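Orotidine 5'-phosphate decarboxylase (Sulfolobus solfataricus, PDB 4DBE) probably catalyses the decarboxylation of orotidine 5'-monophosphate to uridine 5'-monophosphate, the last step of de novo UMP synthesis, working as a homodimer. Local coordinates at residues 83-88 against 109-114; 137-142 against 159-164. One frame throughout, in Å; residues are numbered along the deposited sequence.

Contact 1 (83-88 against 109-114). With BMP (6-hydroxyuridine-5'-phosphate), chain C.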
loop_
_atom_site.group_PDB
_atom_site.type_symbol
_atom_site.label_atom_id
_atom_site.label_comp_id
_atom_site.label_asym_id
_atom_site.label_seq_id
_atom_site.Cartn_x
_atom_site.Cartn_y
_atom_site.Cartn_z
ATOM N N ILE A 83 2.390 -1.843 -9.580
ATOM C CA ILE A 83 3.449 -1.284 -8.760
ATOM C C ILE A 83 3.437 -1.885 -7.355
ATOM O O ILE A 83 2.391 -1.986 -6.725
ATOM C CB ILE A 83 3.327 0.260 -8.685
ATOM C CG1 ILE A 83 3.598 0.856 -10.071
ATOM C CG2 ILE A 83 4.326 0.837 -7.667
ATOM C CD1 ILE A 83 3.782 2.351 -10.087
ATOM N N ALA A 84 4.603 -2.300 -6.877
ATOM C CA ALA A 84 4.744 -2.726 -5.488
ATOM C C ALA A 84 5.962 -2.076 -4.870
ATOM O O ALA A 84 6.836 -1.575 -5.571
ATOM C CB ALA A 84 4.866 -4.244 -5.391
ATOM N N HIS A 85 6.024 -2.092 -3.549
ATOM C CA HIS A 85 7.226 -1.648 -2.862
ATOM C C HIS A 85 8.299 -2.724 -2.887
ATOM O O HIS A 85 7.992 -3.920 -2.929
ATOM C CB HIS A 85 6.879 -1.269 -1.439
ATOM C CG HIS A 85 6.397 0.134 -1.308
ATOM N ND1 HIS A 85 7.244 1.217 -1.406
ATOM C CD2 HIS A 85 5.154 0.640 -1.123
ATOM C CE1 HIS A 85 6.546 2.330 -1.271
ATOM N NE2 HIS A 85 5.276 2.008 -1.088
ATOM N N SER A 86 9.559 -2.293 -2.877
ATOM C CA SER A 86 10.678 -3.223 -2.767
ATOM C C SER A 86 11.049 -3.491 -1.304
ATOM O O SER A 86 11.551 -4.567 -0.977
ATOM C CB SER A 86 11.895 -2.684 -3.531
ATOM O OG SER A 86 12.340 -1.479 -2.950
ATOM N N PHE A 87 10.793 -2.531 -0.414
ATOM C CA PHE A 87 11.309 -2.641 0.952
ATOM C C PHE A 87 10.775 -3.848 1.724
ATOM O O PHE A 87 11.445 -4.350 2.642
ATOM C CB PHE A 87 11.115 -1.344 1.749
ATOM C CG PHE A 87 9.696 -1.101 2.194
ATOM C CD1 PHE A 87 9.236 -1.621 3.391
ATOM C CD2 PHE A 87 8.838 -0.330 1.429
ATOM C CE1 PHE A 87 7.926 -1.400 3.810
ATOM C CE2 PHE A 87 7.521 -0.093 1.842
ATOM C CZ PHE A 87 7.066 -0.628 3.024
ATOM N N ILE A 88 9.590 -4.326 1.336
ATOM C CA ILE A 88 8.972 -5.477 1.995
ATOM C C ILE A 88 9.738 -6.791 1.814
ATOM O O ILE A 88 9.515 -7.742 2.556
ATOM C CB ILE A 88 7.505 -5.668 1.548
ATOM C CG1 ILE A 88 7.447 -6.019 0.060
ATOM C CG2 ILE A 88 6.694 -4.408 1.870
ATOM C CD1 ILE A 88 6.024 -6.043 -0.515
ATOM N N TYR A 109 6.493 -3.409 -11.472
ATOM C CA TYR A 109 7.400 -2.309 -11.200
ATOM C C TYR A 109 7.647 -2.256 -9.704
ATOM O O TYR A 109 6.709 -2.390 -8.921
ATOM C CB TYR A 109 6.778 -0.979 -11.631
ATOM C CG TYR A 109 6.706 -0.795 -13.116
ATOM C CD1 TYR A 109 7.646 -0.016 -13.780
ATOM C CD2 TYR A 109 5.701 -1.391 -13.859
ATOM C CE1 TYR A 109 7.582 0.162 -15.146
ATOM C CE2 TYR A 109 5.623 -1.216 -15.225
ATOM C CZ TYR A 109 6.578 -0.437 -15.863
ATOM O OH TYR A 109 6.507 -0.257 -17.223
ATOM N N LEU A 110 8.895 -2.047 -9.300
ATOM C CA LEU A 110 9.209 -1.935 -7.881
ATOM C C LEU A 110 9.587 -0.507 -7.510
ATOM O O LEU A 110 10.377 0.133 -8.202
ATOM C CB LEU A 110 10.327 -2.906 -7.484
ATOM C CG LEU A 110 9.988 -4.404 -7.473
ATOM C CD1 LEU A 110 11.191 -5.253 -7.020
ATOM C CD2 LEU A 110 8.781 -4.686 -6.578
ATOM N N VAL A 111 9.015 -0.012 -6.419
ATOM C CA VAL A 111 9.394 1.295 -5.900
ATOM C C VAL A 111 10.811 1.236 -5.330
ATOM O O VAL A 111 11.060 0.554 -4.337
ATOM C CB VAL A 111 8.441 1.787 -4.809
ATOM C CG1 VAL A 111 8.953 3.132 -4.229
ATOM C CG2 VAL A 111 7.028 1.923 -5.369
ATOM N N ALA A 112 11.718 1.973 -5.958
ATOM C CA ALA A 112 13.135 2.004 -5.561
ATOM C C ALA A 112 13.484 3.203 -4.682
ATOM O O ALA A 112 14.050 3.053 -3.602
ATOM C CB ALA A 112 14.014 2.003 -6.798
ATOM N N VAL A 113 13.161 4.402 -5.156
ATOM C CA VAL A 113 13.440 5.617 -4.401
ATOM C C VAL A 113 12.218 6.521 -4.529
ATOM O O VAL A 113 11.798 6.830 -5.643
ATOM C CB VAL A 113 14.652 6.354 -4.970
ATOM C CG1 VAL A 113 14.933 7.642 -4.160
ATOM C CG2 VAL A 113 15.874 5.425 -5.020
ATOM N N MET A 114 11.642 6.944 -3.410
ATOM C CA MET A 114 10.452 7.785 -3.503
ATOM C C MET A 114 10.774 9.274 -3.662
ATOM O O MET A 114 11.938 9.698 -3.529
ATOM C CB MET A 114 9.484 7.517 -2.346
ATOM C CG MET A 114 8.807 6.150 -2.459
ATOM S SD MET A 114 7.532 5.926 -1.216
ATOM C CE MET A 114 6.265 7.050 -1.820
HETATM P P BMP C . 1.513 14.361 -8.690
HETATM O OP1 BMP C . 2.542 14.831 -7.755
HETATM O OP2 BMP C . 0.051 15.046 -8.639
HETATM O OP3 BMP C . 2.049 14.631 -10.169
HETATM O "O5'" BMP C . 1.346 12.772 -8.589
HETATM C "C5'" BMP C . 2.464 11.907 -8.481
HETATM C "C4'" BMP C . 2.040 10.458 -8.628
HETATM O "O4'" BMP C . 3.207 9.608 -8.466
HETATM C "C3'" BMP C . 1.014 9.976 -7.601
HETATM O "O3'" BMP C . 0.197 8.958 -8.174
HETATM C "C2'" BMP C . 1.902 9.361 -6.523
HETATM O "O2'" BMP C . 1.264 8.388 -5.732
HETATM C "C1'" BMP C . 3.027 8.749 -7.362
HETATM N N1 BMP C . 4.315 8.635 -6.655
HETATM C C2 BMP C . 4.907 9.703 -6.076
HETATM O O2 BMP C . 4.380 10.798 -6.098
HETATM N N3 BMP C . 6.086 9.575 -5.433
HETATM C C4 BMP C . 6.727 8.384 -5.374
HETATM O O4 BMP C . 7.804 8.290 -4.795
HETATM C C5 BMP C . 6.144 7.259 -5.989
HETATM C C6 BMP C . 4.940 7.415 -6.632
HETATM O O1 BMP C . 4.358 6.374 -7.240
HETATM O O HOH W 1 10.050 0.247 -1.674
#
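A84 and its neighbours I83 and H85 pair in parallel with Y109, L110 and V111, joining strands 81-85 and 107-113 of an eight-stranded TIM barrel; helix 90-103 makes the crossover of this beta-alpha-beta unit. Two backbone hydrogen bonds set the register: A84 N gives to Y109 O (2.9 Å) and V111 N to A84 O (2.8 Å). The pair illustrates how a parallel barrel ladder can be carried past its last paired residue by a side-chain hydroxyl: S86 OG donates to V111 O at 2.8 Å, tilted 22° off the carbonyl plane. A chi1 of 64°, with OG between the backbone N and carbonyl carbon, brings it there. V111 O also accepts from a water, which takes the N-H of F87 and bonds H85 ND1, so that one carbonyl ties the turn after strand 81-85 to the neighbouring strand. An alanine in place of S86 would probably leave V111 O with the water as its remaining partner here and the turn less firmly fastened to strand 107-113.

Apolar contacts divide between the two faces of the sheet. On one, I83 CG2 meets V111 CG2 at 3.7 Å; on the other, the A84 methyl touches L110 CD2, and both residues rest on L94 of the crossover helix.

Aromatic contacts gather on H85. F87 CE2 lies over one face of its ring, toward the rim; V111 CG2 makes a CH-pi contact with the opposite face, also toward the rim. NE2 is bound by A63 O of the second subunit, at the dimer interface. M114, whose CB, CG and CE lie around O4 of the bound 6-hydroxyuridine-5'-phosphate, brings SD to the imidazole edge, 3.7 Å from H85 CE1.

Contact 2 (137-142 against 159-164). With BMP (6-hydroxyuridine-5'-phosphate), chain C.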
loop_
_atom_site.group_PDB
_atom_site.type_symbol
_atom_site.label_atom_id
_atom_site.label_comp_id
_atom_site.label_asym_id
_atom_site.label_seq_id
_atom_site.Cartn_x
_atom_site.Cartn_y
_atom_site.Cartn_z
ATOM N N LYS A 137 10.001 -5.802 -14.421
ATOM C CA LYS A 137 10.092 -5.045 -15.664
ATOM C C LYS A 137 10.715 -3.662 -15.430
ATOM O O LYS A 137 11.520 -3.180 -16.231
ATOM C CB LYS A 137 8.705 -4.901 -16.298
ATOM C CG LYS A 137 8.676 -4.027 -17.544
ATOM C CD LYS A 137 7.273 -3.844 -18.050
ATOM C CE LYS A 137 7.216 -2.880 -19.231
ATOM N NZ LYS A 137 7.859 -1.571 -18.930
ATOM N N GLY A 138 10.348 -3.025 -14.326
ATOM C CA GLY A 138 10.770 -1.657 -14.097
ATOM C C GLY A 138 10.841 -1.270 -12.643
ATOM O O GLY A 138 10.556 -2.073 -11.754
ATOM N N ILE A 139 11.216 -0.018 -12.406
ATOM C CA ILE A 139 11.325 0.507 -11.058
ATOM C C ILE A 139 10.840 1.960 -11.041
ATOM O O ILE A 139 10.827 2.623 -12.072
ATOM C CB ILE A 139 12.777 0.423 -10.518
ATOM C CG1 ILE A 139 13.733 1.189 -11.434
ATOM C CG2 ILE A 139 13.210 -1.042 -10.357
ATOM C CD1 ILE A 139 15.220 1.233 -10.933
ATOM N N VAL A 140 10.441 2.432 -9.863
ATOM C CA VAL A 140 10.022 3.811 -9.672
ATOM C C VAL A 140 11.130 4.534 -8.925
ATOM O O VAL A 140 11.543 4.100 -7.845
ATOM C CB VAL A 140 8.698 3.919 -8.847
ATOM C CG1 VAL A 140 8.160 5.354 -8.888
ATOM C CG2 VAL A 140 7.641 2.925 -9.352
ATOM N N VAL A 141 11.618 5.620 -9.519
ATOM C CA VAL A 141 12.668 6.446 -8.917
ATOM C C VAL A 141 12.283 7.916 -9.032
ATOM O O VAL A 141 12.121 8.436 -10.133
ATOM C CB VAL A 141 14.056 6.195 -9.567
ATOM C CG1 VAL A 141 15.137 6.919 -8.790
ATOM C CG2 VAL A 141 14.360 4.708 -9.630
ATOM N N GLY A 142 12.117 8.571 -7.885
ATOM C CA GLY A 142 11.602 9.927 -7.839
ATOM C C GLY A 142 12.309 10.863 -8.799
ATOM O O GLY A 142 13.538 10.848 -8.903
ATOM N N MET A 159 16.386 -1.935 -17.369
ATOM C CA MET A 159 15.200 -1.684 -16.566
ATOM C C MET A 159 14.396 -0.496 -17.101
ATOM O O MET A 159 14.969 0.517 -17.501
ATOM C CB MET A 159 15.642 -1.372 -15.144
ATOM C CG MET A 159 14.546 -1.433 -14.141
ATOM S SD MET A 159 14.244 -3.160 -13.820
ATOM C CE MET A 159 15.305 -3.434 -12.424
ATOM N N THR A 160 13.068 -0.613 -17.100
ATOM C CA THR A 160 12.210 0.536 -17.376
ATOM C C THR A 160 12.166 1.368 -16.103
ATOM O O THR A 160 11.886 0.840 -15.036
ATOM C CB THR A 160 10.769 0.104 -17.760
ATOM O OG1 THR A 160 10.800 -0.711 -18.939
ATOM C CG2 THR A 160 9.876 1.329 -18.014
ATOM N N ILE A 161 12.479 2.658 -16.198
ATOM C CA ILE A 161 12.508 3.512 -15.020
ATOM C C ILE A 161 11.409 4.547 -15.165
ATOM O O ILE A 161 11.350 5.227 -16.172
ATOM C CB ILE A 161 13.879 4.206 -14.857
ATOM C CG1 ILE A 161 14.979 3.152 -14.687
ATOM C CG2 ILE A 161 13.867 5.170 -13.672
ATOM C CD1 ILE A 161 16.356 3.764 -14.461
ATOM N N VAL A 162 10.507 4.620 -14.187
ATOM C CA VAL A 162 9.428 5.614 -14.219
ATOM C C VAL A 162 9.603 6.569 -13.055
ATOM O O VAL A 162 9.961 6.156 -11.947
ATOM C CB VAL A 162 8.014 4.957 -14.210
ATOM C CG1 VAL A 162 7.842 4.101 -15.448
ATOM C CG2 VAL A 162 7.798 4.128 -12.943
ATOM N N SER A 163 9.384 7.852 -13.317
ATOM C CA SER A 163 9.728 8.871 -12.342
ATOM C C SER A 163 8.601 9.876 -12.094
ATOM O O SER A 163 8.256 10.666 -12.980
ATOM C CB SER A 163 10.986 9.615 -12.786
ATOM O OG SER A 163 12.063 8.702 -12.934
ATOM N N PRO A 164 8.056 9.858 -10.877
ATOM C CA PRO A 164 7.025 10.813 -10.458
ATOM C C PRO A 164 7.641 11.977 -9.666
ATOM O O PRO A 164 8.835 11.926 -9.351
ATOM C CB PRO A 164 6.147 9.961 -9.543
ATOM C CG PRO A 164 7.129 9.052 -8.871
ATOM C CD PRO A 164 8.263 8.802 -9.866
HETATM P P BMP C . 1.513 14.361 -8.690
HETATM O OP1 BMP C . 2.542 14.831 -7.755
HETATM O OP2 BMP C . 0.051 15.046 -8.639
HETATM O OP3 BMP C . 2.049 14.631 -10.169
HETATM O "O5'" BMP C . 1.346 12.772 -8.589
HETATM C "C5'" BMP C . 2.464 11.907 -8.481
HETATM C "C4'" BMP C . 2.040 10.458 -8.628
HETATM O "O4'" BMP C . 3.207 9.608 -8.466
HETATM C "C3'" BMP C . 1.014 9.976 -7.601
HETATM O "O3'" BMP C . 0.197 8.958 -8.174
HETATM C "C2'" BMP C . 1.902 9.361 -6.523
HETATM O "O2'" BMP C . 1.264 8.388 -5.732
HETATM C "C1'" BMP C . 3.027 8.749 -7.362
HETATM N N1 BMP C . 4.315 8.635 -6.655
HETATM C C2 BMP C . 4.907 9.703 -6.076
HETATM O O2 BMP C . 4.380 10.798 -6.098
HETATM N N3 BMP C . 6.086 9.575 -5.433
HETATM C C4 BMP C . 6.727 8.384 -5.374
HETATM O O4 BMP C . 7.804 8.290 -4.795
HETATM C C5 BMP C . 6.144 7.259 -5.989
HETATM C C6 BMP C . 4.940 7.415 -6.632
HETATM O O1 BMP C . 4.358 6.374 -7.240
#
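I139 and I161 stand side by side on the helix-facing side of the sheet, their CG1 atoms 4.0 Å apart, and mark the close-packed middle of this contact. Further along the same face V141 CG2 reaches I161 CG2, and I149 of helix 146-155 covers V141. On the barrel-interior face V140 and V162 cross through their CG2 methyls. V140 CG1, anti to the backbone N (chi1 -170°), instead reaches forward along the strand to P164 CD, at 3.6 Å.

The strands 138-141 and 160-163 are consecutive parallel strands of the TIM barrel, connected by helix 146-155 in a right-handed beta-alpha-beta crossover. V162 lies at the centre of their ladder: its N gives a nearly straight bond to I139 O (2.9 Å, 173° at the hydrogen), and its O receives V141 N. At the C-terminal end a serine hydroxyl extends the backbone ladder, S163 OG donating to V141 O at 2.8 Å, in the carbonyl plane, and P164 turns to the ligand, with CG 3.5 Å from C6 of 6-hydroxyuridine-5'-phosphate, consistent with its predicted place in the substrate site.

The opposite, N-terminal end is looser and partly open to solvent. There T160 N bonds K137 O at 3.1 Å, while the extended K137 chain bends at its last torsion (chi4 -54°) to carry NZ to T160 OG1, also 3.1 Å away; the ammonium has a stronger partner in Y109 OH. M159, bent at chi2 and chi3, folds its thioether over this end, SD lying beside K137 O and CE resting 3.8 Å from I139 CG2.

Contacts 1 and 2 follow one another along the chain, each spanning one beta-alpha-beta unit, and their centres lie about 9 Å apart in the same closed sheet. They meet where strand 107-113, the second of contact 1, runs beside strand 138-141, the first of contact 2: L110 O probably accepts a hydrogen bond from V140 N, and Y109 CD1 packs on G138 CA. Together they cover four consecutive barrel strands, 81-85 to 160-163, and in both a serine hydroxyl prolongs the ladder. Both reach the bound nucleotide from their C-terminal ends, through M114 and P164, as expected of a TIM barrel; contact 1 alone also extends to the second subunit.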